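Long-range contacts in putative metal-dependent hydrolase (Bacillus subtilis, PDB 6KNS), which is a metallo-beta-lactamase fold protein that binds two zinc ions and calcium, and is probably a metal-dependent hydrolase related to the short-form tRNase Z enzymes: residues 7-13 / 25-31; 177-183 / 212-218. The contacts are given in a common frame with arbitrary orientation. Numbering follows the deposited sequence.

Contact 1. Residues 7-13 / 25-31; sequences MKVTVIG and TSGYLFQ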
ATOM      1  N   MET A   7      13.693 -11.370  21.739  1.00 35.15           N
ATOM      2  CA  MET A   7      12.890 -10.363  21.061  1.00 33.53           C
ATOM      3  C   MET A   7      13.592 -10.057  19.759  1.00 31.38           C
ATOM      4  O   MET A   7      14.770  -9.765  19.755  1.00 31.38           O
ATOM      5  CB  MET A   7      12.819  -9.097  21.913  1.00 33.41           C
ATOM      6  CG  MET A   7      11.979  -7.946  21.302  1.00 35.46           C
ATOM      7  SD  MET A   7      11.643  -6.682  22.554  1.00 40.61           S
ATOM      8  CE  MET A   7      11.065  -5.384  21.497  1.00 37.72           C
ATOM      9  N   LYS A   8      12.869 -10.135  18.658  1.00 29.17           N
ATOM     10  CA  LYS A   8      13.457  -9.941  17.318  1.00 27.90           C
ATOM     11  C   LYS A   8      12.643  -8.901  16.558  1.00 25.58           C
ATOM     12  O   LYS A   8      11.463  -9.077  16.383  1.00 25.88           O
ATOM     13  CB  LYS A   8      13.460 -11.259  16.550  1.00 27.93           C
ATOM     14  CG  LYS A   8      14.114 -11.203  15.178  1.00 28.27           C
ATOM     15  CD  LYS A   8      13.933 -12.513  14.391  1.00 29.85           C
ATOM     16  CE  LYS A   8      14.822 -12.510  13.138  1.00 32.06           C
ATOM     17  NZ  LYS A   8      14.724 -13.754  12.308  1.00 31.68           N
ATOM     18  N   VAL A   9      13.284  -7.814  16.149  1.00 23.50           N
ATOM     19  CA  VAL A   9      12.641  -6.728  15.460  1.00 22.09           C
ATOM     20  C   VAL A   9      13.157  -6.712  14.020  1.00 21.68           C
ATOM     21  O   VAL A   9      14.377  -6.674  13.809  1.00 21.30           O
ATOM     22  CB  VAL A   9      12.941  -5.365  16.111  1.00 23.15           C
ATOM     23  CG1 VAL A   9      12.266  -4.225  15.296  1.00 22.02           C
ATOM     24  CG2 VAL A   9      12.493  -5.339  17.634  1.00 22.08           C
ATOM     25  N   THR A  10      12.242  -6.779  13.044  1.00 19.86           N
ATOM     26  CA  THR A  10      12.615  -6.712  11.624  1.00 19.81           C
ATOM     27  C   THR A  10      11.979  -5.483  10.989  1.00 19.16           C
ATOM     28  O   THR A  10      10.752  -5.328  11.039  1.00 18.57           O
ATOM     29  CB  THR A  10      12.161  -7.935  10.837  1.00 20.31           C
ATOM     30  OG1 THR A  10      12.632  -9.119  11.476  1.00 20.10           O
ATOM     31  CG2 THR A  10      12.697  -7.884   9.344  1.00 18.03           C
ATOM     32  N   VAL A  11      12.788  -4.594  10.413  1.00 18.62           N
ATOM     33  CA  VAL A  11      12.206  -3.428   9.741  1.00 17.95           C
ATOM     34  C   VAL A  11      11.551  -3.910   8.446  1.00 18.27           C
ATOM     35  O   VAL A  11      12.163  -4.613   7.678  1.00 18.25           O
ATOM     36  CB  VAL A  11      13.258  -2.359   9.439  1.00 18.10           C
ATOM     37  CG1 VAL A  11      12.647  -1.199   8.660  1.00 15.06           C
ATOM     38  CG2 VAL A  11      13.924  -1.874  10.750  1.00 17.33           C
ATOM     39  N   ILE A  12      10.288  -3.578   8.248  1.00 19.04           N
ATOM     40  CA  ILE A  12       9.564  -4.001   7.047  1.00 18.19           C
ATOM     41  C   ILE A  12       9.560  -2.858   6.075  1.00 18.60           C
ATOM     42  O   ILE A  12       9.739  -3.064   4.881  1.00 18.45           O
ATOM     43  CB  ILE A  12       8.139  -4.435   7.338  1.00 17.85           C
ATOM     44  CG1 ILE A  12       8.142  -5.525   8.405  1.00 19.07           C
ATOM     45  CG2 ILE A  12       7.470  -4.948   6.037  1.00 16.38           C
ATOM     46  CD1 ILE A  12       8.892  -6.790   8.029  1.00 17.40           C
ATOM     47  N   GLY A  13       9.398  -1.632   6.579  1.00 18.33           N
ATOM     48  CA  GLY A  13       9.522  -0.460   5.681  1.00 18.30           C
ATOM     49  C   GLY A  13       9.881   0.762   6.504  1.00 18.21           C
ATOM     50  O   GLY A  13       9.536   0.852   7.682  1.00 17.87           O
ATOM     51  N   THR A  25       6.975   2.244   3.336  1.00 16.80           N
ATOM     52  CA  THR A  25       6.886   3.242   4.425  1.00 16.60           C
ATOM     53  C   THR A  25       6.696   2.476   5.748  1.00 17.69           C
ATOM     54  O   THR A  25       6.862   1.251   5.769  1.00 17.93           O
ATOM     55  CB  THR A  25       5.832   4.314   4.180  1.00 16.83           C
ATOM     56  OG1 THR A  25       4.509   3.781   4.325  1.00 16.45           O
ATOM     57  CG2 THR A  25       5.969   4.918   2.770  1.00 14.45           C
ATOM     58  N   SER A  26       6.432   3.185   6.852  1.00 17.45           N
ATOM     59  CA  SER A  26       6.523   2.603   8.173  1.00 18.03           C
ATOM     60  C   SER A  26       5.814   1.261   8.411  1.00 17.84           C
ATOM     61  O   SER A  26       4.621   1.127   8.232  1.00 18.38           O
ATOM     62  CB  SER A  26       6.058   3.592   9.223  1.00 18.44           C
ATOM     63  OG  SER A  26       6.869   4.760   9.219  1.00 18.94           O
ATOM     64  N   GLY A  27       6.603   0.302   8.876  1.00 18.24           N
ATOM     65  CA  GLY A  27       6.149  -1.010   9.318  1.00 18.73           C
ATOM     66  C   GLY A  27       7.288  -1.750  10.009  1.00 19.18           C
ATOM     67  O   GLY A  27       8.399  -1.872   9.452  1.00 19.41           O
ATOM     68  N   TYR A  28       7.039  -2.219  11.234  1.00 19.61           N
ATOM     69  CA  TYR A  28       8.073  -2.920  12.038  1.00 19.63           C
ATOM     70  C   TYR A  28       7.512  -4.211  12.618  1.00 20.69           C
ATOM     71  O   TYR A  28       6.459  -4.197  13.271  1.00 21.74           O
ATOM     72  CB  TYR A  28       8.579  -2.019  13.151  1.00 19.14           C
ATOM     73  CG  TYR A  28       9.020  -0.721  12.583  1.00 18.15           C
ATOM     74  CD1 TYR A  28      10.323  -0.541  12.175  1.00 18.76           C
ATOM     75  CD2 TYR A  28       8.119   0.312  12.385  1.00 17.44           C
ATOM     76  CE1 TYR A  28      10.736   0.651  11.599  1.00 20.10           C
ATOM     77  CE2 TYR A  28       8.521   1.501  11.817  1.00 21.07           C
ATOM     78  CZ  TYR A  28       9.844   1.662  11.430  1.00 20.14           C
ATOM     79  OH  TYR A  28      10.246   2.826  10.865  1.00 20.06           O
ATOM     80  N   LEU A  29       8.224  -5.317  12.401  1.00 20.99           N
ATOM     81  CA  LEU A  29       7.766  -6.610  12.854  1.00 20.71           C
ATOM     82  C   LEU A  29       8.486  -6.963  14.150  1.00 21.98           C
ATOM     83  O   LEU A  29       9.706  -7.120  14.159  1.00 21.38           O
ATOM     84  CB  LEU A  29       8.029  -7.665  11.790  1.00 20.81           C
ATOM     85  CG  LEU A  29       7.858  -9.150  12.162  1.00 20.48           C
ATOM     86  CD1 LEU A  29       6.443  -9.510  12.563  1.00 19.70           C
ATOM     87  CD2 LEU A  29       8.263  -9.989  10.981  1.00 17.78           C
ATOM     88  N   PHE A  30       7.710  -7.106  15.228  1.00 21.84           N
ATOM     89  CA  PHE A  30       8.233  -7.524  16.517  1.00 22.02           C
ATOM     90  C   PHE A  30       7.830  -8.954  16.788  1.00 22.58           C
ATOM     91  O   PHE A  30       6.664  -9.279  16.737  1.00 23.15           O
ATOM     92  CB  PHE A  30       7.665  -6.641  17.617  1.00 22.82           C
ATOM     93  CG  PHE A  30       8.262  -5.263  17.669  1.00 20.83           C
ATOM     94  CD1 PHE A  30       8.018  -4.356  16.675  1.00 19.93           C
ATOM     95  CD2 PHE A  30       9.069  -4.889  18.742  1.00 23.44           C
ATOM     96  CE1 PHE A  30       8.556  -3.094  16.742  1.00 21.84           C
ATOM     97  CE2 PHE A  30       9.602  -3.631  18.822  1.00 21.83           C
ATOM     98  CZ  PHE A  30       9.362  -2.733  17.828  1.00 21.84           C
ATOM     99  N   GLN A  31       8.803  -9.809  17.091  1.00 23.46           N
ATOM    100  CA  GLN A  31       8.531 -11.204  17.316  1.00 24.58           C
ATOM    101  C   GLN A  31       9.086 -11.680  18.611  1.00 26.19           C
ATOM    102  O   GLN A  31      10.171 -11.285  19.018  1.00 26.82           O
ATOM    103  CB  GLN A  31       9.081 -12.067  16.178  1.00 24.30           C
ATOM    104  CG  GLN A  31       8.355 -11.843  14.851  1.00 23.76           C
ATOM    105  CD  GLN A  31       8.981 -12.640  13.710  1.00 26.44           C
ATOM    106  OE1 GLN A  31      10.123 -12.374  13.262  1.00 25.51           O
ATOM    107  NE2 GLN A  31       8.252 -13.640  13.258  1.00 24.47           N
TER
HETATM  108  O   HOH W   1      11.702 -13.303  11.327  1.00 34.79           O
HETATM  109  O   HOH W   2      11.250  -9.871  13.531  1.00 18.48           O
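Phe30 and Val9, a non-hydrogen-bonded pair with CA atoms 4.6 Å apart, form the apolar centre of this antiparallel ladder. Val9 CG2 lies over the face of the Phe30 ring, 3.9 Å from its centroid, in a CH-pi contact, while Met7 CE meets the ring edge at Phe30 CD2 (3.4 Å). Farther along the same face Val11 CG1 packs on Tyr28 CE1 at 4.0 Å, and the Tyr28 hydroxyl reaches beyond the pair to Thr216. This face looks into the protein, where Met7, Val9 and Phe30 all touch Val156. On the other side, Ile12 CD1 rests on Leu29 CB (4.0 Å), and helix 45-49 covers both residues.

Paired backbone hydrogen bonds join Lys8 with Gln31 (Lys8 N to Gln31 O 3.0 Å, Gln31 N to Lys8 O 2.8 Å) and Thr10 with Leu29 (Thr10 N to Leu29 O 2.8 Å, Leu29 N to Thr10 O 2.9 Å). Toward the polar edge, one water bridges Lys8 NZ (3.2 Å) and Gln31 OE1 (2.7 Å), and a second links Gln31 OE1 (2.8 Å) to Thr10 OG1 (2.6 Å).

At the opposite end the register slips by one residue. Gly27 O accepts from both Ile12 N (2.8 Å) and Gly13 N (3.1 Å), and a CB on Gly13 would clash with Thr25 O. Beyond this slip, Ser26 approaches the zinc ligands His70 and His217. The geometry is that of a classic beta bulge, set where two neighbouring inner strands of a metallo-beta-lactamase sheet run down to the dinuclear zinc site.

Contact 2. Residues 177-183 / 212-218; sequences LLISECN and ELLLTHL. With ZN (zinc ion), chain G.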
ATOM      1  N   LEU A 177      17.189  -0.519  22.356  1.00 26.34           N
ATOM      2  CA  LEU A 177      17.155  -0.028  20.967  1.00 25.52           C
ATOM      3  C   LEU A 177      16.168   1.113  20.941  1.00 24.99           C
ATOM      4  O   LEU A 177      15.039   0.972  21.401  1.00 25.47           O
ATOM      5  CB  LEU A 177      16.718  -1.122  19.976  1.00 24.21           C
ATOM      6  CG  LEU A 177      16.481  -0.721  18.511  1.00 23.73           C
ATOM      7  CD1 LEU A 177      17.752  -0.275  17.865  1.00 24.28           C
ATOM      8  CD2 LEU A 177      15.876  -1.854  17.701  1.00 21.39           C
ATOM      9  N   LEU A 178      16.624   2.261  20.470  1.00 24.56           N
ATOM     10  CA  LEU A 178      15.749   3.377  20.210  1.00 23.91           C
ATOM     11  C   LEU A 178      15.600   3.473  18.705  1.00 22.82           C
ATOM     12  O   LEU A 178      16.574   3.783  18.019  1.00 22.86           O
ATOM     13  CB  LEU A 178      16.357   4.682  20.717  1.00 24.34           C
ATOM     14  CG  LEU A 178      15.601   5.966  20.369  1.00 23.40           C
ATOM     15  CD1 LEU A 178      14.174   5.933  20.923  1.00 24.01           C
ATOM     16  CD2 LEU A 178      16.351   7.180  20.915  1.00 25.44           C
ATOM     17  N   ILE A 179      14.382   3.246  18.233  1.00 21.99           N
ATOM     18  CA  ILE A 179      14.013   3.510  16.864  1.00 21.11           C
ATOM     19  C   ILE A 179      13.383   4.922  16.773  1.00 21.04           C
ATOM     20  O   ILE A 179      12.278   5.147  17.238  1.00 20.25           O
ATOM     21  CB  ILE A 179      13.056   2.463  16.331  1.00 20.54           C
ATOM     22  CG1 ILE A 179      13.628   1.049  16.579  1.00 20.60           C
ATOM     23  CG2 ILE A 179      12.812   2.750  14.838  1.00 19.67           C
ATOM     24  CD1 ILE A 179      12.659  -0.108  16.161  1.00 19.66           C
ATOM     25  N   SER A 180      14.123   5.854  16.168  1.00 21.11           N
ATOM     26  CA  SER A 180      13.739   7.231  16.079  1.00 21.34           C
ATOM     27  C   SER A 180      13.532   7.616  14.652  1.00 20.66           C
ATOM     28  O   SER A 180      14.349   7.324  13.790  1.00 20.63           O
ATOM     29  CB  SER A 180      14.816   8.157  16.635  1.00 22.18           C
ATOM     30  OG  SER A 180      14.360   9.496  16.588  1.00 21.22           O
ATOM     31  N   GLU A 181      12.425   8.300  14.426  1.00 21.19           N
ATOM     32  CA  GLU A 181      12.194   8.964  13.184  1.00 21.36           C
ATOM     33  C   GLU A 181      13.364   9.946  12.984  1.00 21.95           C
ATOM     34  O   GLU A 181      13.972  10.432  13.952  1.00 22.10           O
ATOM     35  CB  GLU A 181      10.813   9.635  13.192  1.00 21.35           C
ATOM     36  CG  GLU A 181      10.679  10.971  13.905  1.00 23.28           C
ATOM     37  CD  GLU A 181      10.215  12.056  12.929  1.00 25.23           C
ATOM     38  OE1 GLU A 181      11.080  12.662  12.235  1.00 25.46           O
ATOM     39  OE2 GLU A 181       8.980  12.261  12.834  1.00 23.75           O
ATOM     40  N   CYS A 182      13.705  10.179  11.730  1.00 21.51           N
ATOM     41  CA  CYS A 182      14.760  11.088  11.400  1.00 22.21           C
ATOM     42  C   CYS A 182      14.535  11.613  10.003  1.00 21.68           C
ATOM     43  O   CYS A 182      15.313  11.356   9.115  1.00 22.69           O
ATOM     44  CB  CYS A 182      16.079  10.328  11.509  1.00 23.10           C
ATOM     45  SG  CYS A 182      17.546  11.329  11.370  1.00 27.96           S
ATOM     46  N   ASN A 183      13.466  12.357   9.807  1.00 21.02           N
ATOM     47  CA  ASN A 183      13.053  12.762   8.475  1.00 20.93           C
ATOM     48  C   ASN A 183      13.882  13.934   7.924  1.00 21.77           C
ATOM     49  O   ASN A 183      13.778  14.222   6.750  1.00 20.84           O
ATOM     50  CB  ASN A 183      11.561  13.139   8.486  1.00 20.25           C
ATOM     51  CG  ASN A 183      10.849  12.776   7.170  1.00 22.78           C
ATOM     52  OD1 ASN A 183      11.396  12.942   6.071  1.00 26.16           O
ATOM     53  ND2 ASN A 183       9.669  12.259   7.281  1.00 20.05           N
ATOM     54  N   GLU A 212      21.441   1.437  21.643  1.00 29.96           N
ATOM     55  CA  GLU A 212      21.808   1.805  20.299  1.00 29.48           C
ATOM     56  C   GLU A 212      20.666   2.549  19.630  1.00 27.75           C
ATOM     57  O   GLU A 212      19.545   2.541  20.149  1.00 28.36           O
ATOM     58  CB  GLU A 212      22.206   0.575  19.481  1.00 30.45           C
ATOM     59  CG  GLU A 212      21.060  -0.313  19.041  1.00 31.04           C
ATOM     60  CD  GLU A 212      21.537  -1.553  18.317  1.00 30.22           C
ATOM     61  OE1 GLU A 212      21.922  -2.484  19.037  1.00 32.40           O
ATOM     62  OE2 GLU A 212      21.490  -1.609  17.060  1.00 28.48           O
ATOM     63  N   LEU A 213      20.964   3.168  18.491  1.00 25.44           N
ATOM     64  CA  LEU A 213      20.027   4.039  17.798  1.00 24.23           C
ATOM     65  C   LEU A 213      19.838   3.585  16.347  1.00 22.61           C
ATOM     66  O   LEU A 213      20.821   3.310  15.652  1.00 21.72           O
ATOM     67  CB  LEU A 213      20.505   5.499  17.864  1.00 24.17           C
ATOM     68  CG  LEU A 213      19.707   6.576  17.139  1.00 24.69           C
ATOM     69  CD1 LEU A 213      18.255   6.589  17.654  1.00 23.94           C
ATOM     70  CD2 LEU A 213      20.370   7.957  17.268  1.00 24.44           C
ATOM     71  N   LEU A 214      18.575   3.511  15.925  1.00 21.56           N
ATOM     72  CA  LEU A 214      18.188   3.194  14.545  1.00 21.30           C
ATOM     73  C   LEU A 214      17.363   4.325  13.965  1.00 20.72           C
ATOM     74  O   LEU A 214      16.304   4.642  14.472  1.00 20.26           O
ATOM     75  CB  LEU A 214      17.362   1.901  14.473  1.00 21.22           C
ATOM     76  CG  LEU A 214      16.965   1.416  13.070  1.00 20.39           C
ATOM     77  CD1 LEU A 214      18.198   0.956  12.275  1.00 19.88           C
ATOM     78  CD2 LEU A 214      15.951   0.290  13.136  1.00 19.67           C
ATOM     79  N   LEU A 215      17.870   4.929  12.901  1.00 20.65           N
ATOM     80  CA  LEU A 215      17.251   6.063  12.287  1.00 20.61           C
ATOM     81  C   LEU A 215      16.315   5.599  11.184  1.00 20.26           C
ATOM     82  O   LEU A 215      16.699   4.816  10.329  1.00 21.10           O
ATOM     83  CB  LEU A 215      18.344   6.984  11.724  1.00 20.92           C
ATOM     84  CG  LEU A 215      19.391   7.470  12.747  1.00 21.63           C
ATOM     85  CD1 LEU A 215      20.492   8.312  12.042  1.00 21.61           C
ATOM     86  CD2 LEU A 215      18.753   8.272  13.895  1.00 20.63           C
ATOM     87  N   THR A 216      15.096   6.114  11.173  1.00 20.63           N
ATOM     88  CA  THR A 216      14.092   5.671  10.224  1.00 19.40           C
ATOM     89  C   THR A 216      13.182   6.850   9.769  1.00 19.52           C
ATOM     90  O   THR A 216      13.470   8.036  10.029  1.00 19.52           O
ATOM     91  CB  THR A 216      13.313   4.488  10.852  1.00 19.74           C
ATOM     92  OG1 THR A 216      12.447   3.904   9.873  1.00 19.61           O
ATOM     93  CG2 THR A 216      12.484   4.933  12.088  1.00 20.07           C
ATOM     94  N   HIS A 217      12.116   6.528   9.051  1.00 19.25           N
ATOM     95  CA  HIS A 217      11.200   7.531   8.497  1.00 18.46           C
ATOM     96  C   HIS A 217      11.984   8.487   7.618  1.00 19.35           C
ATOM     97  O   HIS A 217      11.888   9.700   7.744  1.00 20.29           O
ATOM     98  CB  HIS A 217      10.480   8.272   9.602  1.00 18.52           C
ATOM     99  CG  HIS A 217       9.127   8.756   9.220  1.00 19.34           C
ATOM    100  ND1 HIS A 217       8.921   9.965   8.589  1.00 17.42           N
ATOM    101  CD2 HIS A 217       7.906   8.167   9.340  1.00 18.04           C
ATOM    102  CE1 HIS A 217       7.623  10.123   8.380  1.00 19.71           C
ATOM    103  NE2 HIS A 217       6.986   9.044   8.821  1.00 21.36           N
ATOM    104  N   LEU A 218      12.725   7.890   6.695  1.00 19.35           N
ATOM    105  CA  LEU A 218      13.821   8.538   5.989  1.00 19.12           C
ATOM    106  C   LEU A 218      13.336   9.480   4.893  1.00 19.65           C
ATOM    107  O   LEU A 218      12.257   9.283   4.334  1.00 18.28           O
ATOM    108  CB  LEU A 218      14.720   7.470   5.366  1.00 18.25           C
ATOM    109  CG  LEU A 218      15.330   6.474   6.331  1.00 18.37           C
ATOM    110  CD1 LEU A 218      16.083   5.334   5.525  1.00 18.47           C
ATOM    111  CD2 LEU A 218      16.224   7.216   7.335  1.00 18.44           C
TER
HETATM  112 ZN    ZN G 303       4.920   9.273   9.168  1.00 29.88          ZN
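His217 and Cys182 are the residues most covered here, with Leu177 and Leu214 equal behind them, in a parallel strand pair. His217 follows the last strand residue, Thr216, in a left-handed helical backbone conformation (phi 57°, psi 52°) that takes the chain off the extended path of the strand, and its CA-to-CB bond is directed toward 177-183. Its CB packs against Glu181 CB at 3.9 Å, and its NE2 binds zinc at 2.1 Å; Asp69, His70 and Asp161 complete that site. Glu181 turns its carboxylate to His195, Met196 and Ser162. Cys182 closes the backbone ladder: its N donates to Thr216 O (2.7 Å), while its CB touches Leu215 CB (4.0 Å).

Leu177, at the far end, lays CD1 against Glu212 CG (3.5 Å) and Leu214 CB (4.0 Å), and Leu214 CD2 also meets Ile179 CG1 (4.2 Å). Between these ends the hydrogen bonds cross in the staggered parallel pattern: Leu178 N to Glu212 O (3.0 Å), Leu214 N to Leu178 O (2.9 Å), Ser180 N to Leu214 O (3.0 Å) and Thr216 N to Ser180 O (3.0 Å). The N-to-C directions of the short strands differ by 23°.

Helix 198-208 connects the strands in a beta-alpha-beta crossover and packs on the face bearing Leu178, Ser180 and Leu215, through Ile204, Ala205 and Ala201. Strand 155-158 flanks 177-181, and strand 238-241 flanks 212-216, placing the pair inside a mixed sheet.

Overall arrangement
Both segments of contact 1 precede those of contact 2 in the chain; the centres of the two contacts lie about 12 Å apart. They belong to different mixed sheets, contact 1 to the one containing strands 7-13 and 27-32, contact 2 to the one containing 177-181 and 212-216. The sheets face each other as the central beta sandwich of the alpha-beta/beta-alpha metallo-beta-lactamase fold. Val11 CG2 meets Leu214 CD2 at 3.8 Å across the interface, and Tyr28 OH and Thr216 OG1, 2.6 Å apart, probably share a hydrogen bond. At the metal end, Ser26 OG packs 3.6 Å from His217 CD2, so both sheets converge on the zinc site.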